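Local coordinates for putative cytoplasmic protein (Salmonella enterica subsp. enterica serovar Typhimurium, PDB 4J32) that probably cleaves peptidoglycan as a papain-like NlpC/P60 amidase effector of the type VI secretion system, and is captured here with its immunity protein Tai4, at residues N55-N66 with K87-M96. Sequence-based numbering, arbitrary orientation. Where two conformers were deposited one is given.
Sequences NACPIRMSYVLN and KFYIYRVNDM
Ser62 OG accepts a hydrogen bond from Ile90 N at 2.9 Å and Asn66 ND2 donates to Phe88 O, tying helix 57-67 to strand 88-90 in the papain-like NlpC/P60 fold; the strand runs roughly antiparallel to the helix, at 143°. Serine suits the close crossing because its small hydroxyl works in two directions: Ser62 OG also donates to Pro58 O one turn back. Pro58 O receives Ser62 N as well, on the opposite face of its plane. The Asn66 bond is nearly straight (173°), with ND2 2.8 Å from Phe88 O, while its OD1 takes Ile72 N and a water that bridges to Phe88 N, which fixes the amide's rotation.

Around these bonds the packing is mostly apolar. CG anti to the carbonyl carbon (chi1 -66°) carries the Tyr89 ring beside Ile59, Ser62 and Tyr63, toward Asn66; Asn66 ND2 sits 3.4 Å above one face, offset toward the rim, and Ile59 O lies at the edge. The Tyr89 hydroxyl is hydrogen-bonded to Asp85. Flexible Met96, in the conformer given, fits as a knob among Pro58, Met61, Ser62 and Leu65. On the Tai4 chain, Glu45 binds Val93 N, joining the start of helix 93-103 to the inhibitor. Pro58 lays its compact, puckered ring against the backbone of the turn before that helix, CG 3.3 Å from Tyr91 O.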
ATOM      1  N   ASN A  55      12.995   7.254 -13.167  1.00 18.82           N
ATOM      2  CA  ASN A  55      12.996   8.412 -14.084  1.00 18.66           C
ATOM      3  C   ASN A  55      14.373   8.535 -14.746  1.00 18.67           C
ATOM      4  O   ASN A  55      15.338   8.959 -14.109  1.00 18.52           O
ATOM      5  CB  ASN A  55      12.636   9.723 -13.372  1.00 18.88           C
ATOM      6  CG  ASN A  55      12.468  10.892 -14.361  1.00 20.09           C
ATOM      7  OD1 ASN A  55      12.712  10.733 -15.569  1.00 21.40           O
ATOM      8  ND2 ASN A  55      12.034  12.046 -13.861  1.00 20.44           N
ATOM      9  N   ALA A  56      14.447   8.130 -16.011  1.00 18.87           N
ATOM     10  CA  ALA A  56      15.742   8.120 -16.728  1.00 19.92           C
ATOM     11  C   ALA A  56      16.213   9.497 -17.186  1.00 20.11           C
ATOM     12  O   ALA A  56      17.388   9.658 -17.564  1.00 19.89           O
ATOM     13  CB  ALA A  56      15.698   7.128 -17.899  1.00 20.57           C
ATOM     14  N   CYS A  57      15.322  10.487 -17.117  1.00 20.64           N
ATOM     15  CA  CYS A  57      15.609  11.846 -17.586  1.00 20.61           C
ATOM     16  C   CYS A  57      17.025  12.357 -17.186  1.00 19.83           C
ATOM     17  O   CYS A  57      17.845  12.628 -18.073  1.00 19.62           O
ATOM     18  CB  CYS A  57      14.487  12.818 -17.187  1.00 21.16           C
ATOM     19  SG  CYS A  57      15.005  14.553 -17.295  1.00 23.83           S
ATOM     20  N   PRO A  58      17.333  12.468 -15.866  1.00 18.43           N
ATOM     21  CA  PRO A  58      18.648  13.022 -15.533  1.00 18.20           C
ATOM     22  C   PRO A  58      19.821  12.093 -15.842  1.00 18.15           C
ATOM     23  O   PRO A  58      20.949  12.562 -16.056  1.00 17.12           O
ATOM     24  CB  PRO A  58      18.549  13.300 -14.021  1.00 18.20           C
ATOM     25  CG  PRO A  58      17.525  12.333 -13.524  1.00 18.32           C
ATOM     26  CD  PRO A  58      16.518  12.215 -14.658  1.00 19.58           C
ATOM     27  N   ILE A  59      19.545  10.792 -15.879  1.00 18.21           N
ATOM     28  CA  ILE A  59      20.580   9.816 -16.186  1.00 18.87           C
ATOM     29  C   ILE A  59      20.944   9.930 -17.665  1.00 19.15           C
ATOM     30  O   ILE A  59      22.126   9.849 -18.028  1.00 19.06           O
ATOM     31  CB  ILE A  59      20.127   8.390 -15.807  1.00 18.81           C
ATOM     32  CG1 ILE A  59      19.779   8.336 -14.300  1.00 19.31           C
ATOM     33  CG2 ILE A  59      21.248   7.337 -16.167  1.00 18.72           C
ATOM     34  CD1 ILE A  59      19.104   7.019 -13.800  1.00 20.54           C
ATOM     35  N   ARG A  60      19.941  10.135 -18.526  1.00 18.70           N
ATOM     36  CA  ARG A  60      20.266  10.315 -19.948  1.00 19.02           C
ATOM     37  C   ARG A  60      21.086  11.592 -20.184  1.00 19.11           C
ATOM     38  O   ARG A  60      22.046  11.579 -20.953  1.00 18.94           O
ATOM     39  CB  ARG A  60      19.024  10.327 -20.832  1.00 19.85           C
ATOM     40  CG  ARG A  60      18.131   9.066 -20.773  1.00 19.59           C
ATOM     41  CD  ARG A  60      17.000   9.199 -21.799  1.00 20.09           C
ATOM     42  NE  ARG A  60      16.088   8.058 -21.743  1.00 20.19           N
ATOM     43  CZ  ARG A  60      14.849   8.116 -21.267  1.00 22.11           C
ATOM     44  NH1 ARG A  60      14.334   9.268 -20.809  1.00 23.01           N
ATOM     45  NH2 ARG A  60      14.115   7.016 -21.237  1.00 22.80           N
ATOM     46  N   MET A  61      20.709  12.684 -19.528  1.00 18.14           N
ATOM     47  CA  MET A  61      21.458  13.939 -19.635  0.50 18.38           C
ATOM     48  C   MET A  61      22.889  13.781 -19.098  1.00 18.27           C
ATOM     49  O   MET A  61      23.847  14.309 -19.671  1.00 17.99           O
ATOM     50  CB  MET A  61      20.699  15.068 -18.937  0.50 18.48           C
ATOM     51  CG  MET A  61      19.512  15.605 -19.758  0.50 19.56           C
ATOM     52  SD  MET A  61      19.967  16.141 -21.424  0.50 22.51           S
ATOM     53  CE  MET A  61      21.163  17.439 -21.054  0.50 20.52           C
ATOM     54  N   SER A  62      23.036  13.030 -18.005  1.00 18.79           N
ATOM     55  CA  SER A  62      24.374  12.731 -17.488  1.00 18.43           C
ATOM     56  C   SER A  62      25.219  11.961 -18.518  1.00 19.28           C
ATOM     57  O   SER A  62      26.401  12.255 -18.729  1.00 19.61           O
ATOM     58  CB  SER A  62      24.282  11.933 -16.181  1.00 18.91           C
ATOM     59  OG  SER A  62      23.665  12.714 -15.167  1.00 17.78           O
ATOM     60  N   TYR A  63      24.604  10.964 -19.143  1.00 18.89           N
ATOM     61  CA  TYR A  63      25.277  10.209 -20.197  1.00 19.78           C
ATOM     62  C   TYR A  63      25.771  11.151 -21.314  1.00 19.99           C
ATOM     63  O   TYR A  63      26.925  11.061 -21.735  1.00 20.91           O
ATOM     64  CB  TYR A  63      24.338   9.128 -20.745  1.00 19.77           C
ATOM     65  CG  TYR A  63      24.958   8.237 -21.808  1.00 20.57           C
ATOM     66  CD1 TYR A  63      25.583   7.039 -21.455  1.00 24.04           C
ATOM     67  CD2 TYR A  63      24.881   8.577 -23.167  1.00 20.72           C
ATOM     68  CE1 TYR A  63      26.131   6.205 -22.430  1.00 25.60           C
ATOM     69  CE2 TYR A  63      25.436   7.751 -24.159  1.00 23.66           C
ATOM     70  CZ  TYR A  63      26.059   6.575 -23.781  1.00 25.06           C
ATOM     71  OH  TYR A  63      26.602   5.724 -24.726  1.00 26.47           O
ATOM     72  N   VAL A  64      24.907  12.055 -21.774  1.00 19.22           N
ATOM     73  CA  VAL A  64      25.282  13.055 -22.791  1.00 18.52           C
ATOM     74  C   VAL A  64      26.534  13.835 -22.376  1.00 19.71           C
ATOM     75  O   VAL A  64      27.499  13.962 -23.143  1.00 19.52           O
ATOM     76  CB  VAL A  64      24.097  14.034 -23.065  1.00 18.57           C
ATOM     77  CG1 VAL A  64      24.561  15.293 -23.868  1.00 20.30           C
ATOM     78  CG2 VAL A  64      22.938  13.298 -23.763  1.00 17.11           C
ATOM     79  N   LEU A  65      26.519  14.371 -21.164  1.00 19.55           N
ATOM     80  CA  LEU A  65      27.662  15.167 -20.692  1.00 20.64           C
ATOM     81  C   LEU A  65      28.934  14.308 -20.599  1.00 21.95           C
ATOM     82  O   LEU A  65      30.022  14.706 -21.059  1.00 23.42           O
ATOM     83  CB  LEU A  65      27.334  15.802 -19.337  1.00 19.97           C
ATOM     84  CG  LEU A  65      26.155  16.800 -19.392  1.00 19.35           C
ATOM     85  CD1 LEU A  65      25.659  17.078 -17.982  1.00 20.67           C
ATOM     86  CD2 LEU A  65      26.578  18.094 -20.091  1.00 21.29           C
ATOM     87  N   ASN A  66      28.795  13.123 -20.026  1.00 22.26           N
ATOM     88  CA  ASN A  66      29.940  12.215 -19.897  1.00 23.29           C
ATOM     89  C   ASN A  66      30.484  11.808 -21.242  1.00 24.82           C
ATOM     90  O   ASN A  66      31.697  11.714 -21.410  1.00 26.87           O
ATOM     91  CB  ASN A  66      29.591  10.984 -19.055  1.00 23.51           C
ATOM     92  CG  ASN A  66      29.414  11.328 -17.593  1.00 22.98           C
ATOM     93  OD1 ASN A  66      30.084  12.218 -17.081  1.00 23.86           O
ATOM     94  ND2 ASN A  66      28.499  10.642 -16.922  1.00 22.18           N
ATOM     95  N   LYS A  87      32.374   6.800 -14.636  1.00 26.57           N
ATOM     96  CA  LYS A  87      31.902   8.192 -14.700  1.00 24.83           C
ATOM     97  C   LYS A  87      30.613   8.325 -13.888  1.00 23.70           C
ATOM     98  O   LYS A  87      30.030   7.330 -13.477  1.00 22.90           O
ATOM     99  CB  LYS A  87      31.699   8.634 -16.161  1.00 24.21           C
ATOM    100  CG  LYS A  87      32.988   8.469 -17.010  1.00 24.92           C
ATOM    101  CD  LYS A  87      32.815   9.007 -18.430  1.00 26.40           C
ATOM    102  CE  LYS A  87      34.015   8.608 -19.300  1.00 30.90           C
ATOM    103  NZ  LYS A  87      33.678   8.872 -20.741  1.00 33.18           N
ATOM    104  N   PHE A  88      30.163   9.560 -13.677  1.00 22.97           N
ATOM    105  CA  PHE A  88      29.109   9.817 -12.684  1.00 22.57           C
ATOM    106  C   PHE A  88      27.821  10.319 -13.285  1.00 21.63           C
ATOM    107  O   PHE A  88      27.836  11.107 -14.243  1.00 21.33           O
ATOM    108  CB  PHE A  88      29.621  10.773 -11.604  1.00 23.30           C
ATOM    109  CG  PHE A  88      30.918  10.325 -10.996  1.00 24.97           C
ATOM    110  CD1 PHE A  88      30.937   9.334 -10.013  1.00 28.82           C
ATOM    111  CD2 PHE A  88      32.130  10.849 -11.452  1.00 27.23           C
ATOM    112  CE1 PHE A  88      32.157   8.879  -9.480  1.00 29.13           C
ATOM    113  CE2 PHE A  88      33.345  10.415 -10.919  1.00 28.51           C
ATOM    114  CZ  PHE A  88      33.358   9.420  -9.935  1.00 30.55           C
ATOM    115  N   TYR A  89      26.714   9.874 -12.684  1.00 21.50           N
ATOM    116  CA  TYR A  89      25.374  10.059 -13.231  1.00 20.13           C
ATOM    117  C   TYR A  89      24.452  10.603 -12.171  1.00 19.63           C
ATOM    118  O   TYR A  89      24.186   9.937 -11.161  1.00 19.59           O
ATOM    119  CB  TYR A  89      24.849   8.711 -13.773  1.00 20.43           C
ATOM    120  CG  TYR A  89      25.657   8.229 -14.955  1.00 21.29           C
ATOM    121  CD1 TYR A  89      25.229   8.482 -16.256  1.00 19.79           C
ATOM    122  CD2 TYR A  89      26.888   7.569 -14.773  1.00 21.24           C
ATOM    123  CE1 TYR A  89      25.990   8.084 -17.356  1.00 21.06           C
ATOM    124  CE2 TYR A  89      27.661   7.166 -15.869  1.00 23.21           C
ATOM    125  CZ  TYR A  89      27.192   7.426 -17.154  1.00 21.29           C
ATOM    126  OH  TYR A  89      27.935   7.052 -18.233  1.00 23.52           O
ATOM    127  N   ILE A  90      23.992  11.836 -12.396  1.00 18.72           N
ATOM    128  CA  ILE A  90      23.013  12.501 -11.541  1.00 18.17           C
ATOM    129  C   ILE A  90      21.638  11.872 -11.755  1.00 18.25           C
ATOM    130  O   ILE A  90      21.245  11.607 -12.893  1.00 18.82           O
ATOM    131  CB  ILE A  90      23.022  14.032 -11.831  1.00 17.98           C
ATOM    132  CG1 ILE A  90      24.308  14.665 -11.258  1.00 17.06           C
ATOM    133  CG2 ILE A  90      21.712  14.734 -11.315  1.00 17.43           C
ATOM    134  CD1 ILE A  90      24.514  16.164 -11.698  1.00 18.70           C
ATOM    135  N   TYR A  91      20.910  11.627 -10.670  1.00 18.28           N
ATOM    136  CA  TYR A  91      19.670  10.850 -10.770  1.00 18.31           C
ATOM    137  C   TYR A  91      18.399  11.611 -10.379  1.00 17.99           C
ATOM    138  O   TYR A  91      17.290  11.058 -10.447  1.00 18.48           O
ATOM    139  CB  TYR A  91      19.798   9.505 -10.036  1.00 18.65           C
ATOM    140  CG  TYR A  91      20.163   9.595  -8.554  1.00 20.01           C
ATOM    141  CD1 TYR A  91      19.181   9.793  -7.595  1.00 19.11           C
ATOM    142  CD2 TYR A  91      21.491   9.468  -8.125  1.00 20.81           C
ATOM    143  CE1 TYR A  91      19.491   9.850  -6.225  1.00 21.93           C
ATOM    144  CE2 TYR A  91      21.813   9.511  -6.761  1.00 20.15           C
ATOM    145  CZ  TYR A  91      20.804   9.682  -5.818  1.00 20.50           C
ATOM    146  OH  TYR A  91      21.082   9.761  -4.474  1.00 22.90           O
ATOM    147  N   ARG A  92      18.563  12.864  -9.963  1.00 17.42           N
ATOM    148  CA  ARG A  92      17.430  13.753  -9.682  1.00 17.57           C
ATOM    149  C   ARG A  92      17.316  14.848 -10.742  1.00 18.17           C
ATOM    150  O   ARG A  92      18.308  15.501 -11.103  1.00 18.81           O
ATOM    151  CB  ARG A  92      17.553  14.389  -8.293  1.00 18.21           C
ATOM    152  CG  ARG A  92      17.455  13.364  -7.168  1.00 16.15           C
ATOM    153  CD  ARG A  92      17.582  14.024  -5.772  1.00 19.13           C
ATOM    154  NE  ARG A  92      17.144  13.069  -4.755  1.00 20.24           N
ATOM    155  CZ  ARG A  92      17.891  12.584  -3.758  1.00 23.04           C
ATOM    156  NH1 ARG A  92      19.147  13.006  -3.578  1.00 22.19           N
ATOM    157  NH2 ARG A  92      17.364  11.696  -2.911  1.00 21.09           N
ATOM    158  N   VAL A  93      16.090  15.055 -11.212  1.00 18.54           N
ATOM    159  CA  VAL A  93      15.782  16.116 -12.166  1.00 18.92           C
ATOM    160  C   VAL A  93      16.189  17.482 -11.629  1.00 19.94           C
ATOM    161  O   VAL A  93      16.872  18.241 -12.322  1.00 19.86           O
ATOM    162  CB  VAL A  93      14.284  16.120 -12.547  1.00 19.51           C
ATOM    163  CG1 VAL A  93      13.977  17.344 -13.471  1.00 19.77           C
ATOM    164  CG2 VAL A  93      13.959  14.793 -13.281  1.00 19.31           C
ATOM    165  N   ASN A  94      15.819  17.782 -10.386  1.00 20.64           N
ATOM    166  CA  ASN A  94      16.112  19.081  -9.797  0.80 22.22           C
ATOM    167  C   ASN A  94      17.634  19.321  -9.765  1.00 21.62           C
ATOM    168  O   ASN A  94      18.107  20.446  -9.967  1.00 21.79           O
ATOM    169  CB  ASN A  94      15.495  19.197  -8.396  0.80 24.12           C
ATOM    170  CG  ASN A  94      14.034  19.680  -8.419  0.80 28.17           C
ATOM    171  OD1 ASN A  94      13.545  20.197  -9.439  0.80 31.76           O
ATOM    172  ND2 ASN A  94      13.337  19.556  -7.266  0.80 34.17           N
ATOM    173  N   ASP A  95      18.383  18.252  -9.480  1.00 20.40           N
ATOM    174  CA  ASP A  95      19.848  18.328  -9.415  1.00 20.70           C
ATOM    175  C   ASP A  95      20.446  18.561 -10.792  1.00 19.76           C
ATOM    176  O   ASP A  95      21.354  19.375 -10.941  1.00 20.56           O
ATOM    177  CB  ASP A  95      20.467  17.060  -8.795  1.00 20.24           C
ATOM    178  CG  ASP A  95      20.398  17.057  -7.278  1.00 21.31           C
ATOM    179  OD1 ASP A  95      20.003  18.092  -6.665  1.00 21.83           O
ATOM    180  OD2 ASP A  95      20.749  16.015  -6.687  1.00 22.54           O
ATOM    181  N   MET A  96      19.908  17.896 -11.802  1.00 18.21           N
ATOM    182  CA  MET A  96      20.422  18.063 -13.160  0.50 17.82           C
ATOM    183  C   MET A  96      20.182  19.483 -13.628  1.00 18.53           C
ATOM    184  O   MET A  96      21.075  20.113 -14.226  1.00 18.49           O
ATOM    185  CB  MET A  96      19.790  17.071 -14.144  0.50 17.05           C
ATOM    186  CG  MET A  96      20.209  17.323 -15.618  0.50 15.78           C
ATOM    187  SD  MET A  96      22.000  17.390 -15.933  0.50 14.50           S
ATOM    188  CE  MET A  96      22.560  15.745 -15.491  0.50 16.03           C
TER
HETATM  189  O   HOH W   1      16.459   8.676 -11.616  1.00 20.75           O
HETATM  190  O   HOH W   2      31.584  11.882 -14.640  1.00 24.91           O
HETATM  191  O   HOH W   3      34.093  11.932 -20.044  1.00 40.63           O